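Local coordinates for protein 16S rRNA methyltransferase (Streptomyces sp. DSM 40477, PDB 3MQ2) that methylates N1 of adenine 1408 in 16S ribosomal RNA with S-adenosylmethionine as donor, and so confers resistance to kanamycin, apramycin and related aminoglycosides, at residues Asp29-Val34 and Val99-Leu105; Thr36-Lys40 and Arg63-Ile67; Phe136-Leu142 and Asp208-Gly214. One frame throughout, in Å; residues are numbered along the deposited sequence.

Contact 1 (Asp29-Val34 and Val99-Leu105). With SAH (S-adenosyl-L-homocysteine), chain C.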
# COMPACT_ATOMS: atom_id res chain seq x y z
N ASP A 29 9.44 -6.60 12.59
CA ASP A 29 9.31 -6.60 11.14
C ASP A 29 8.79 -5.25 10.66
O ASP A 29 8.40 -4.41 11.46
CB ASP A 29 8.37 -7.72 10.70
CG ASP A 29 8.62 -8.19 9.28
OD1 ASP A 29 9.56 -7.68 8.62
OD2 ASP A 29 7.88 -9.09 8.83
N VAL A 30 8.79 -5.06 9.35
CA VAL A 30 8.33 -3.80 8.77
C VAL A 30 7.18 -4.06 7.80
O VAL A 30 7.25 -4.98 6.98
CB VAL A 30 9.47 -3.06 8.03
CG1 VAL A 30 8.94 -1.83 7.32
CG2 VAL A 30 10.58 -2.67 9.01
N VAL A 31 6.14 -3.24 7.90
CA VAL A 31 5.02 -3.26 6.96
C VAL A 31 5.06 -1.95 6.20
O VAL A 31 5.30 -0.93 6.80
CB VAL A 31 3.67 -3.32 7.72
CG1 VAL A 31 2.49 -3.23 6.77
CG2 VAL A 31 3.58 -4.59 8.56
N LEU A 32 4.86 -1.99 4.88
CA LEU A 32 4.90 -0.78 4.06
C LEU A 32 3.58 -0.59 3.33
O LEU A 32 3.12 -1.51 2.65
CB LEU A 32 6.03 -0.87 3.04
CG LEU A 32 6.12 0.28 2.03
CD1 LEU A 32 6.45 1.59 2.74
CD2 LEU A 32 7.18 -0.02 0.98
N ASP A 33 2.97 0.59 3.46
CA ASP A 33 1.76 0.92 2.70
C ASP A 33 2.15 1.92 1.62
O ASP A 33 2.62 3.02 1.93
CB ASP A 33 0.69 1.51 3.62
CG ASP A 33 -0.67 1.62 2.94
OD1 ASP A 33 -0.95 0.82 2.03
OD2 ASP A 33 -1.48 2.50 3.32
N VAL A 34 1.96 1.55 0.36
CA VAL A 34 2.33 2.40 -0.78
C VAL A 34 1.11 3.12 -1.34
O VAL A 34 0.14 2.48 -1.72
CB VAL A 34 3.00 1.55 -1.89
CG1 VAL A 34 3.34 2.42 -3.11
CG2 VAL A 34 4.25 0.85 -1.33
N VAL A 99 11.56 -5.09 3.81
CA VAL A 99 10.14 -5.00 4.19
C VAL A 99 9.54 -6.41 4.20
O VAL A 99 9.85 -7.22 3.32
CB VAL A 99 9.36 -4.09 3.23
CG1 VAL A 99 7.86 -4.19 3.48
CG2 VAL A 99 9.85 -2.63 3.35
N GLY A 100 8.68 -6.71 5.18
CA GLY A 100 8.11 -8.04 5.32
C GLY A 100 6.67 -8.19 4.87
O GLY A 100 6.17 -9.31 4.69
N GLU A 101 5.99 -7.06 4.70
CA GLU A 101 4.60 -7.07 4.26
C GLU A 101 4.34 -5.76 3.53
O GLU A 101 4.71 -4.69 4.02
CB GLU A 101 3.68 -7.21 5.47
CG GLU A 101 2.18 -7.11 5.15
CD GLU A 101 1.31 -7.59 6.29
OE1 GLU A 101 0.11 -7.27 6.31
OE2 GLU A 101 1.83 -8.30 7.18
N LEU A 102 3.76 -5.87 2.34
CA LEU A 102 3.54 -4.73 1.46
C LEU A 102 2.06 -4.61 1.13
O LEU A 102 1.43 -5.59 0.71
CB LEU A 102 4.34 -4.93 0.18
CG LEU A 102 4.13 -3.88 -0.90
CD1 LEU A 102 4.82 -2.59 -0.48
CD2 LEU A 102 4.71 -4.39 -2.22
N HIS A 103 1.49 -3.42 1.32
CA HIS A 103 0.09 -3.15 0.97
C HIS A 103 0.01 -2.09 -0.11
O HIS A 103 0.72 -1.09 -0.07
CB HIS A 103 -0.70 -2.65 2.19
CG HIS A 103 -0.79 -3.63 3.31
ND1 HIS A 103 -1.42 -3.34 4.50
CD2 HIS A 103 -0.32 -4.89 3.44
CE1 HIS A 103 -1.34 -4.38 5.31
NE2 HIS A 103 -0.68 -5.34 4.69
N VAL A 104 -0.87 -2.32 -1.08
CA VAL A 104 -1.22 -1.29 -2.06
C VAL A 104 -2.73 -1.29 -2.14
O VAL A 104 -3.32 -2.20 -2.72
CB VAL A 104 -0.66 -1.59 -3.45
CG1 VAL A 104 -1.06 -0.46 -4.44
CG2 VAL A 104 0.86 -1.74 -3.41
N LEU A 105 -3.37 -0.28 -1.54
CA LEU A 105 -4.82 -0.33 -1.39
C LEU A 105 -5.52 0.72 -2.24
O LEU A 105 -5.23 1.90 -2.14
CB LEU A 105 -5.22 -0.16 0.08
CG LEU A 105 -4.55 -1.07 1.11
CD1 LEU A 105 -5.19 -0.86 2.48
CD2 LEU A 105 -4.66 -2.53 0.69
N SAH C . -4.58 3.61 -0.02
CA SAH C . -5.25 4.82 0.40
CB SAH C . -5.30 5.85 -0.73
CG SAH C . -5.69 5.27 -2.09
SD SAH C . -6.09 6.58 -3.27
C SAH C . -6.66 4.48 0.86
O SAH C . -7.39 5.33 1.37
OXT SAH C . -7.08 3.33 0.72
C5' SAH C . -4.56 6.16 -4.14
C4' SAH C . -3.37 6.92 -3.58
O4' SAH C . -2.21 6.53 -4.29
C3' SAH C . -3.48 8.44 -3.75
O3' SAH C . -3.25 9.06 -2.52
C2' SAH C . -2.37 8.85 -4.70
O2' SAH C . -1.76 10.06 -4.28
C1' SAH C . -1.41 7.68 -4.56
N9 SAH C . -0.60 7.42 -5.75
C8 SAH C . -0.99 7.26 -7.05
N7 SAH C . 0.12 7.02 -7.80
C5 SAH C . 1.20 7.01 -6.98
C6 SAH C . 2.55 6.82 -7.19
N6 SAH C . 3.03 6.57 -8.41
N1 SAH C . 3.41 6.87 -6.11
C2 SAH C . 2.94 7.12 -4.84
N3 SAH C . 1.59 7.32 -4.63
C4 SAH C . 0.75 7.26 -5.69
O HOH W 1 -2.18 1.80 -0.21

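Contact 2 (Thr36-Lys40 and Arg63-Ile67). With SAH (S-adenosyl-L-homocysteine), chain C.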
# COMPACT_ATOMS: atom_id res chain seq x y z
N THR A 36 -0.62 5.75 0.43
CA THR A 36 -1.44 5.64 1.64
C THR A 36 -2.54 6.71 1.76
O THR A 36 -3.46 6.58 2.58
CB THR A 36 -0.55 5.65 2.89
OG1 THR A 36 -1.24 5.09 4.01
CG2 THR A 36 -0.09 7.07 3.20
N GLY A 37 -2.44 7.76 0.95
CA GLY A 37 -3.49 8.78 0.95
C GLY A 37 -3.54 9.48 2.30
O GLY A 37 -2.52 9.96 2.78
N ASP A 38 -4.72 9.55 2.92
CA ASP A 38 -4.81 10.18 4.24
C ASP A 38 -4.18 9.38 5.39
O ASP A 38 -4.06 9.90 6.50
CB ASP A 38 -6.25 10.61 4.59
CG ASP A 38 -7.18 9.44 4.83
OD1 ASP A 38 -6.72 8.29 5.04
OD2 ASP A 38 -8.40 9.69 4.84
N GLY A 39 -3.76 8.15 5.12
CA GLY A 39 -2.97 7.40 6.09
C GLY A 39 -3.73 6.70 7.21
O GLY A 39 -3.13 6.26 8.19
N LYS A 40 -5.05 6.60 7.08
CA LYS A 40 -5.86 5.97 8.13
C LYS A 40 -5.54 4.48 8.28
O LYS A 40 -5.53 3.95 9.38
CB LYS A 40 -7.35 6.15 7.83
CG LYS A 40 -7.83 7.59 7.92
CD LYS A 40 -9.30 7.72 7.54
CE LYS A 40 -9.79 9.15 7.70
NZ LYS A 40 -9.69 9.62 9.11
N ARG A 63 -1.92 15.17 1.94
CA ARG A 63 -2.95 14.22 2.34
C ARG A 63 -2.69 13.65 3.73
O ARG A 63 -3.62 13.35 4.48
CB ARG A 63 -3.05 13.05 1.35
CG ARG A 63 -3.47 13.41 -0.06
CD ARG A 63 -4.88 13.98 -0.12
NE ARG A 63 -5.89 13.12 0.49
CZ ARG A 63 -6.26 11.93 0.03
NH1 ARG A 63 -5.68 11.42 -1.05
NH2 ARG A 63 -7.20 11.24 0.66
N MET A 64 -1.42 13.50 4.07
CA MET A 64 -1.02 12.85 5.30
C MET A 64 -0.91 13.82 6.49
O MET A 64 -0.55 13.40 7.59
CB MET A 64 0.33 12.15 5.08
CG MET A 64 0.30 11.07 3.98
SD MET A 64 1.92 10.29 3.72
CE MET A 64 2.74 11.53 2.71
N GLU A 65 -1.22 15.09 6.28
CA GLU A 65 -0.98 16.10 7.32
C GLU A 65 -1.59 15.76 8.67
O GLU A 65 -0.88 15.65 9.67
CB GLU A 65 -1.46 17.48 6.89
CG GLU A 65 -1.30 18.52 8.00
CD GLU A 65 -1.99 19.84 7.70
OE1 GLU A 65 -2.16 20.17 6.50
OE2 GLU A 65 -2.37 20.54 8.67
N LYS A 66 -2.92 15.63 8.71
CA LYS A 66 -3.63 15.42 9.97
C LYS A 66 -3.19 14.19 10.73
O LYS A 66 -2.86 14.27 11.91
CB LYS A 66 -5.14 15.36 9.73
CG LYS A 66 -5.93 15.00 10.97
CD LYS A 66 -7.21 14.24 10.61
CE LYS A 66 -7.84 13.61 11.85
NZ LYS A 66 -6.90 12.69 12.54
N ILE A 67 -3.18 13.03 10.06
CA ILE A 67 -2.91 11.78 10.75
C ILE A 67 -1.45 11.65 11.17
O ILE A 67 -1.15 11.12 12.24
CB ILE A 67 -3.38 10.56 9.94
CG1 ILE A 67 -4.88 10.68 9.67
CG2 ILE A 67 -3.12 9.27 10.70
CD1 ILE A 67 -5.54 9.39 9.26
N SAH C . -4.58 3.61 -0.02
CA SAH C . -5.25 4.82 0.40
CB SAH C . -5.30 5.85 -0.73
CG SAH C . -5.69 5.27 -2.09
SD SAH C . -6.09 6.58 -3.27
C SAH C . -6.66 4.48 0.86
O SAH C . -7.39 5.33 1.37
OXT SAH C . -7.08 3.33 0.72
C5' SAH C . -4.56 6.16 -4.14
C4' SAH C . -3.37 6.92 -3.58
O4' SAH C . -2.21 6.53 -4.29
C3' SAH C . -3.48 8.44 -3.75
O3' SAH C . -3.25 9.06 -2.52
C2' SAH C . -2.37 8.85 -4.70
O2' SAH C . -1.76 10.06 -4.28
C1' SAH C . -1.41 7.68 -4.56
N9 SAH C . -0.60 7.42 -5.75
C8 SAH C . -0.99 7.26 -7.05
N7 SAH C . 0.12 7.02 -7.80
C5 SAH C . 1.20 7.01 -6.98
C6 SAH C . 2.55 6.82 -7.19
N6 SAH C . 3.03 6.57 -8.41
N1 SAH C . 3.41 6.87 -6.11
C2 SAH C . 2.94 7.12 -4.84
N3 SAH C . 1.59 7.32 -4.63
C4 SAH C . 0.75 7.26 -5.69
O HOH W 2 -4.20 12.56 7.30

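Contact 3 (Phe136-Leu142 and Asp208-Gly214)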
# COMPACT_ATOMS: atom_id res chain seq x y z
N PHE A 136 2.28 -9.80 0.32
CA PHE A 136 1.70 -8.60 -0.29
C PHE A 136 0.19 -8.69 -0.39
O PHE A 136 -0.38 -9.79 -0.47
CB PHE A 136 2.31 -8.29 -1.67
CG PHE A 136 1.88 -9.22 -2.78
CD1 PHE A 136 0.66 -9.07 -3.42
CD2 PHE A 136 2.74 -10.23 -3.20
CE1 PHE A 136 0.29 -9.93 -4.46
CE2 PHE A 136 2.39 -11.08 -4.23
CZ PHE A 136 1.16 -10.93 -4.87
N LEU A 137 -0.43 -7.52 -0.37
CA LEU A 137 -1.85 -7.36 -0.62
C LEU A 137 -2.01 -6.19 -1.58
O LEU A 137 -1.59 -5.06 -1.27
CB LEU A 137 -2.58 -7.04 0.68
CG LEU A 137 -3.98 -6.45 0.54
CD1 LEU A 137 -4.92 -7.42 -0.18
CD2 LEU A 137 -4.50 -6.12 1.91
N VAL A 138 -2.57 -6.46 -2.75
CA VAL A 138 -2.98 -5.39 -3.66
C VAL A 138 -4.49 -5.43 -3.72
O VAL A 138 -5.08 -6.43 -4.11
CB VAL A 138 -2.42 -5.59 -5.09
CG1 VAL A 138 -2.99 -4.53 -6.02
CG2 VAL A 138 -0.89 -5.54 -5.09
N ALA A 139 -5.13 -4.35 -3.30
CA ALA A 139 -6.59 -4.35 -3.29
C ALA A 139 -7.04 -3.42 -4.40
O ALA A 139 -6.93 -2.20 -4.28
CB ALA A 139 -7.12 -3.89 -1.95
N LEU A 140 -7.51 -4.01 -5.49
CA LEU A 140 -7.89 -3.22 -6.65
C LEU A 140 -9.28 -2.64 -6.47
O LEU A 140 -10.21 -3.35 -6.12
CB LEU A 140 -7.88 -4.08 -7.91
CG LEU A 140 -6.54 -4.63 -8.38
CD1 LEU A 140 -6.74 -5.45 -9.64
CD2 LEU A 140 -5.53 -3.50 -8.62
N ASN A 141 -9.40 -1.34 -6.70
CA ASN A 141 -10.71 -0.69 -6.75
C ASN A 141 -11.28 -0.95 -8.14
O ASN A 141 -10.80 -0.38 -9.13
CB ASN A 141 -10.55 0.81 -6.52
CG ASN A 141 -11.88 1.55 -6.51
OD1 ASN A 141 -12.92 1.01 -6.90
ND2 ASN A 141 -11.85 2.81 -6.08
N LEU A 142 -12.29 -1.80 -8.22
CA LEU A 142 -12.83 -2.22 -9.50
C LEU A 142 -13.56 -1.08 -10.22
O LEU A 142 -13.84 -1.16 -11.42
CB LEU A 142 -13.73 -3.45 -9.31
CG LEU A 142 -13.00 -4.70 -8.78
CD1 LEU A 142 -13.99 -5.74 -8.29
CD2 LEU A 142 -12.07 -5.29 -9.84
N ASP A 208 -16.84 -4.15 -4.78
CA ASP A 208 -16.11 -2.99 -5.28
C ASP A 208 -14.62 -3.25 -5.38
O ASP A 208 -13.92 -2.48 -6.02
CB ASP A 208 -16.31 -1.82 -4.33
CG ASP A 208 -17.75 -1.44 -4.18
OD1 ASP A 208 -18.42 -1.34 -5.22
OD2 ASP A 208 -18.20 -1.25 -3.04
N VAL A 209 -14.15 -4.31 -4.73
CA VAL A 209 -12.71 -4.51 -4.58
C VAL A 209 -12.33 -5.96 -4.86
O VAL A 209 -13.03 -6.89 -4.45
CB VAL A 209 -12.26 -4.13 -3.16
CG1 VAL A 209 -10.80 -4.54 -2.91
CG2 VAL A 209 -12.45 -2.64 -2.92
N LEU A 210 -11.21 -6.14 -5.56
CA LEU A 210 -10.63 -7.46 -5.79
C LEU A 210 -9.29 -7.49 -5.07
O LEU A 210 -8.42 -6.66 -5.34
CB LEU A 210 -10.40 -7.67 -7.29
CG LEU A 210 -9.85 -9.02 -7.75
CD1 LEU A 210 -10.84 -10.12 -7.39
CD2 LEU A 210 -9.58 -9.00 -9.25
N ALA A 211 -9.11 -8.45 -4.16
CA ALA A 211 -7.87 -8.59 -3.41
C ALA A 211 -6.91 -9.58 -4.05
O ALA A 211 -7.26 -10.74 -4.26
CB ALA A 211 -8.16 -9.01 -1.97
N LEU A 212 -5.70 -9.12 -4.34
CA LEU A 212 -4.63 -9.96 -4.86
C LEU A 212 -3.63 -10.15 -3.74
O LEU A 212 -3.08 -9.18 -3.23
CB LEU A 212 -3.94 -9.27 -6.04
CG LEU A 212 -4.79 -8.76 -7.20
CD1 LEU A 212 -3.93 -8.00 -8.20
CD2 LEU A 212 -5.51 -9.89 -7.89
N THR A 213 -3.37 -11.40 -3.34
CA THR A 213 -2.39 -11.63 -2.29
C THR A 213 -1.36 -12.67 -2.71
O THR A 213 -1.60 -13.48 -3.61
CB THR A 213 -3.04 -12.06 -0.95
OG1 THR A 213 -3.85 -13.23 -1.14
CG2 THR A 213 -3.92 -10.93 -0.39
N GLY A 214 -0.22 -12.64 -2.05
CA GLY A 214 0.83 -13.58 -2.37
C GLY A 214 2.11 -13.21 -1.64
O GLY A 214 2.09 -12.56 -0.59

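Contact 1 (Asp29-Val34 and Val99-Leu105)
Leu32 is bonded through both its N and its O to the strand 101-105: its N donates to Glu101 O at 2.8 Å and its O accepts from His103 N, also at 2.8 Å. The ladder runs on through Val34 N to His103 O, a nearly straight bond with 177° at the hydrogen. At the other end the chain turns a corner at Gly100, and Val30 O takes the Gly100 N-H at 2.9 Å together with a weak second bond from Glu101 N. Asp29 sets its carboxylate against the CA of Gly100 and is salt-bridged to Arg131.

These are two adjacent parallel strands at the middle of a Rossmann-like methyltransferase sheet, whose C-terminal ends face the cofactor. There Leu105 O accepts a hydrogen bond from the amino N of S-adenosyl-L-homocysteine at 2.8 Å. A water joins the strand ends, accepting from Leu105 N and lying within hydrogen-bonding distance of Asp33 OD1 and Val34 O, while Asp33 OD2 is bonded to Thr36.

Polar side chains share one face of the pair. His103 NE2 donates to Glu101 OE1 at 2.6 Å; OE1 lies close to the imidazole plane and accepts with its anti lone pair. With ND1 bonded to His41, the imidazole is fixed in rotation. Val31 CG1 sits over one ring face, toward its rim. Glu101 OE2 is salt-bridged to Arg52, so the carboxylate is held at both oxygens.

The opposite face is aliphatic. Leu102, its CG anti to the backbone N (chi1 175°), lies alongside Leu32 and lays CD1 3.6 Å from Val34 CG2, while Val99 CG1 packs on Leu32 CB.

Contact 2 (Thr36-Lys40 and Arg63-Ile67)
The guanidinium of Arg63 presents one face to the Gly37-Asp38 peptide, tilted against it, with Gly37 C facing its centre and Asp38 N nearer the rim, 3.8 Å from the guanidinium plane. Bends at chi2 and chi3 (-64° and -54°) fold the arginine back over the loop. NH1 thereby comes within 3.7 Å of the ribose O3' of S-adenosyl-L-homocysteine, too far for a hydrogen bond, and NH2 stays 4.6 Å from Asp38 OD2.

Met64 packs against the same loop: its CG abuts Gly37 O, and SD meets Thr36 CG2 at 3.8 Å, the two side chains crossing at about a right angle. Ile67 points its CB toward the loop and lays CG1 and CD1 against Asp38 O. The same CD1 meets Lys40 CG at 3.2 Å, a tight fit for two carbons, with the lysine running across the isoleucine.

The loop 36-40 follows strand 29-34, the first strand of the seven-stranded sheet, and corresponds to the glycine-rich cofactor-binding loop of Rossmann-like methyltransferases. A type II' turn from Thr36 to Gly39 shapes it, closed by Gly39 N to Thr36 O; an Asx turn, Lys40 N to Asp38 OD1 at 3.1 Å, then leads into helix 40-48. Gly37 has a positive phi, its CA lies 3.5 Å from the ligand's O3', and its N donates to Asp58.

No conventional hydrogen bond links the segments directly. Asp38 CA makes a CA-H...O contact with Arg63 O at 3.4 Å, and one water donates to Asp38 O and Arg63 O and accepts from Ile67 N. Packing and solvent therefore dominate the link between the segments, with the arginine's charge probably adding at most a long-range attraction to Asp38.

Contact 3 (Phe136-Leu142 and Asp208-Gly214)
Val138 and Leu212 exchange the straightest pair of bonds between these strands: Val138 N to Leu212 O and Leu212 N to Val138 O, both 2.8 Å, with 172° and 174° at the hydrogens. Leu140 and Leu210 form the next hydrogen-bonded pair, again with two bonds, and Leu142 N closes that end on Asp208 O at 2.8 Å. Beside it Asn141 OD1 accepts from the His143 backbone N, and Asp208 OD1 is bonded to His143 NE2 and Ser203 OG. Toward Gly214 the ladder distorts. Phe136 N still reaches Gly214 O at 2.9 Å but approaches from above the carbonyl plane, and the return bond from Gly214 N to Phe136 O stretches to 3.3 Å.

The pairing joins strand 134-141 to the antiparallel strand 209-216, which lies between it and strand 176-184. The order 3-2-1-4-5-7-6, with one reversed strand inserted near the edge, is that of the class I methyltransferase sheet.

Phe136 carries the packing at the distorted end. Its CG stands between the backbone N and the carbonyl carbon (chi1 72°), which swings the ring across to the neighbouring strand. The backbone of Gly214 lies directly against the ring face, its CA making a CH-pi contact at 3.9 Å from the centroid.

On the sheet face that carries Phe136, Leu140 CD1 meets Leu212 CD1; just past the strand, Leu142 CD2 rests on Leu210 CB at 3.9 Å. Tyr171 of helix 160-173 touches Phe136, Val138 and Leu212, while Leu112 and Val115 of helix 109-116 cover Leu140. The other face has smaller contacts: Ala139 CB against Val209 CG1, and Leu137 CD1 reaching both Ala211 CB and Thr213 CG2, the latter at 3.7 Å.

How the contacts relate
Contacts 1 and 3 belong to one sheet, in which strands 99-105 and 134-141 are neighbours, Val104 N lying 2.8 Å from Leu137 O and Leu105 packing on Leu137. All three contacts are largely buried, but contact 2 is nearer the surface, with Arg63 exposed, and relies on a water and loop packing instead of a ladder. Contact 1 pairs parallel strands and carries polar side chains on one sheet face and aliphatic ones on the other, whereas contact 3 is antiparallel and chiefly aliphatic. Contact 1 reaches the ligand through Leu105, contact 2 through Thr36, Gly37 and Arg63; contact 3 does not touch it, the side chain of Asn141 lying about 7 Å from the ligand.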